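Long-range contact in listeria nuclear targeted protein A (Listeria monocytogenes, PDB 4CIH), which blocks recruitment of the host chromatin repressor BAHD1 to interferon-stimulated genes, thereby relieving the repression of these immune response genes: residues P2-K7 and L64-I69. The protein carries 2 engineered substitutions. Sequence-based numbering, arbitrary orientation.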
loop_
_atom_site.group_PDB
_atom_site.type_symbol
_atom_site.label_atom_id
_atom_site.label_comp_id
_atom_site.label_asym_id
_atom_site.label_seq_id
_atom_site.Cartn_x
_atom_site.Cartn_y
_atom_site.Cartn_z
ATOM N N PRO A 2 -5.051 21.408 -13.064
ATOM C CA PRO A 2 -4.407 20.141 -12.663
ATOM C C PRO A 2 -5.072 18.932 -13.347
ATOM O O PRO A 2 -6.303 18.790 -13.311
ATOM C CB PRO A 2 -4.586 20.139 -11.130
ATOM C CG PRO A 2 -4.785 21.614 -10.781
ATOM C CD PRO A 2 -5.606 22.134 -11.910
ATOM N N LYS A 3 -4.278 18.102 -14.026
ATOM C CA LYS A 3 -4.827 16.934 -14.745
ATOM C C LYS A 3 -3.811 15.926 -15.316
ATOM O O LYS A 3 -2.726 16.289 -15.787
ATOM C CB LYS A 3 -5.784 17.362 -15.872
ATOM C CG LYS A 3 -6.939 16.388 -16.061
ATOM C CD LYS A 3 -7.148 16.047 -17.524
ATOM C CE LYS A 3 -8.450 15.278 -17.716
ATOM N NZ LYS A 3 -9.529 16.127 -18.313
ATOM N N LEU A 4 -4.293 14.694 -15.413
ATOM C CA LEU A 4 -3.523 13.445 -15.527
ATOM C C LEU A 4 -3.563 13.004 -16.960
ATOM O O LEU A 4 -4.648 12.982 -17.582
ATOM C CB LEU A 4 -4.229 12.341 -14.761
ATOM C CG LEU A 4 -4.575 12.474 -13.284
ATOM C CD1 LEU A 4 -5.771 11.584 -12.905
ATOM C CD2 LEU A 4 -3.337 12.058 -12.496
ATOM N N SER A 5 -2.405 12.664 -17.520
ATOM C CA SER A 5 -2.464 12.148 -18.878
ATOM C C SER A 5 -2.929 10.691 -18.924
ATOM O O SER A 5 -3.098 9.989 -17.900
ATOM C CB SER A 5 -1.244 12.478 -19.748
ATOM O OG SER A 5 -0.019 11.896 -19.333
ATOM N N THR A 6 -3.297 10.319 -20.133
ATOM C CA THR A 6 -3.522 8.953 -20.467
ATOM C C THR A 6 -2.199 8.193 -20.338
ATOM O O THR A 6 -2.191 6.979 -20.152
ATOM C CB THR A 6 -4.071 8.905 -21.888
ATOM O OG1 THR A 6 -5.280 9.680 -21.921
ATOM C CG2 THR A 6 -4.359 7.479 -22.290
ATOM N N LYS A 7 -1.083 8.903 -20.440
ATOM C CA LYS A 7 0.230 8.349 -20.085
ATOM C C LYS A 7 0.191 8.060 -18.579
ATOM O O LYS A 7 0.507 6.949 -18.139
ATOM C CB LYS A 7 1.320 9.369 -20.390
ATOM C CG LYS A 7 2.672 8.789 -20.731
ATOM C CD LYS A 7 3.786 9.814 -20.725
ATOM C CE LYS A 7 4.355 10.094 -19.328
ATOM N NZ LYS A 7 3.406 10.923 -18.537
ATOM N N LEU A 64 1.810 9.160 -5.301
ATOM C CA LEU A 64 1.680 10.382 -4.479
ATOM C C LEU A 64 2.431 11.621 -4.980
ATOM O O LEU A 64 2.208 12.745 -4.467
ATOM C CB LEU A 64 2.107 10.127 -3.024
ATOM C CG LEU A 64 1.049 9.945 -1.928
ATOM C CD1 LEU A 64 1.669 10.055 -0.536
ATOM C CD2 LEU A 64 -0.087 10.949 -2.076
ATOM N N SER A 65 3.343 11.421 -5.931
ATOM C CA SER A 65 4.089 12.560 -6.489
ATOM C C SER A 65 3.795 12.840 -7.957
ATOM O O SER A 65 4.470 13.649 -8.594
ATOM C CB SER A 65 5.599 12.449 -6.202
ATOM O OG SER A 65 6.291 11.841 -7.278
ATOM N N ILE A 66 2.766 12.195 -8.499
ATOM C CA ILE A 66 2.171 12.670 -9.743
ATOM C C ILE A 66 1.817 14.153 -9.616
ATOM O O ILE A 66 1.460 14.618 -8.514
ATOM C CB ILE A 66 0.998 11.789 -10.138
ATOM C CG1 ILE A 66 1.577 10.434 -10.601
ATOM C CG2 ILE A 66 0.184 12.476 -11.227
ATOM C CD1 ILE A 66 0.578 9.325 -10.787
ATOM N N ASP A 67 2.022 14.937 -10.677
ATOM C CA ASP A 67 1.907 16.381 -10.481
ATOM C C ASP A 67 0.535 16.626 -9.925
ATOM O O ASP A 67 0.379 16.960 -8.743
ATOM C CB ASP A 67 2.153 17.181 -11.761
ATOM C CG ASP A 67 1.942 18.682 -11.561
ATOM O OD1 ASP A 67 0.778 19.088 -11.388
ATOM O OD2 ASP A 67 2.925 19.465 -11.604
ATOM N N ALA A 68 -0.458 16.328 -10.763
ATOM C CA ALA A 68 -1.871 16.362 -10.384
ATOM C C ALA A 68 -2.182 15.655 -9.072
ATOM O O ALA A 68 -3.175 16.016 -8.417
ATOM C CB ALA A 68 -2.722 15.760 -11.493
ATOM N N ILE A 69 -1.389 14.641 -8.688
ATOM C CA ILE A 69 -1.602 14.000 -7.365
ATOM C C ILE A 69 -1.084 14.868 -6.209
ATOM O O ILE A 69 -1.765 15.029 -5.194
ATOM C CB ILE A 69 -1.159 12.500 -7.309
ATOM C CG1 ILE A 69 -2.116 11.630 -8.128
ATOM C CG2 ILE A 69 -1.187 11.929 -5.897
ATOM C CD1 ILE A 69 -3.540 11.629 -7.616
#
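I66, whose side chain meets L4 across the contact, sits at the N-cap of the short helix 67-70 and turns its carbonyl O back to I69 N, a weak bond of 2.9 Å. The methyls that meet 2-7, I66 CG2 and A68 CB, belong to this turn. Across the segments the side-chain contacts are methyl on methyl, joined by A68 CB against main chain.

L4 does most of the reaching. Its CG stands anti to the carbonyl carbon (chi1 -56°), and of its two methyls CD2 touches I66 CG2 at 3.8 Å and A68 CB at 3.9 Å. One leucine methyl thus bridges both partners. The L4 and I66 side chains cross at about a right angle, so they meet methyl to methyl rather than lying alongside each other. I66 presents CG2 because that branch is anti to its own backbone N, while CG1 lies beside the N.

A68 has a second neighbour, the main chain of 2-7. Its CB lies over the flat face of the P2-K3 peptide, 3.8 Å from K3 N and 4.4 Å from P2 C. This is van der Waals contact above the peptide plane, and it lets the backbones come close: P2 CA and A68 CA are 5.1 Å apart. K3 sets its side chain off away from 64-69, and P2 leans on E74 and A75.

L4 also packs on L9 and I66 on I12, both of helix 8-34, while I69 touches F82 and K83 of helix 77-103. Farther along, S5 OG accepts from D8 N and caps the start of helix 8-34. The contact therefore lays the extended lead-in of the crystallised fragment against the single-turn helix of a helix-to-helix connection, at one end of LntA's four-helical up-and-down bundle.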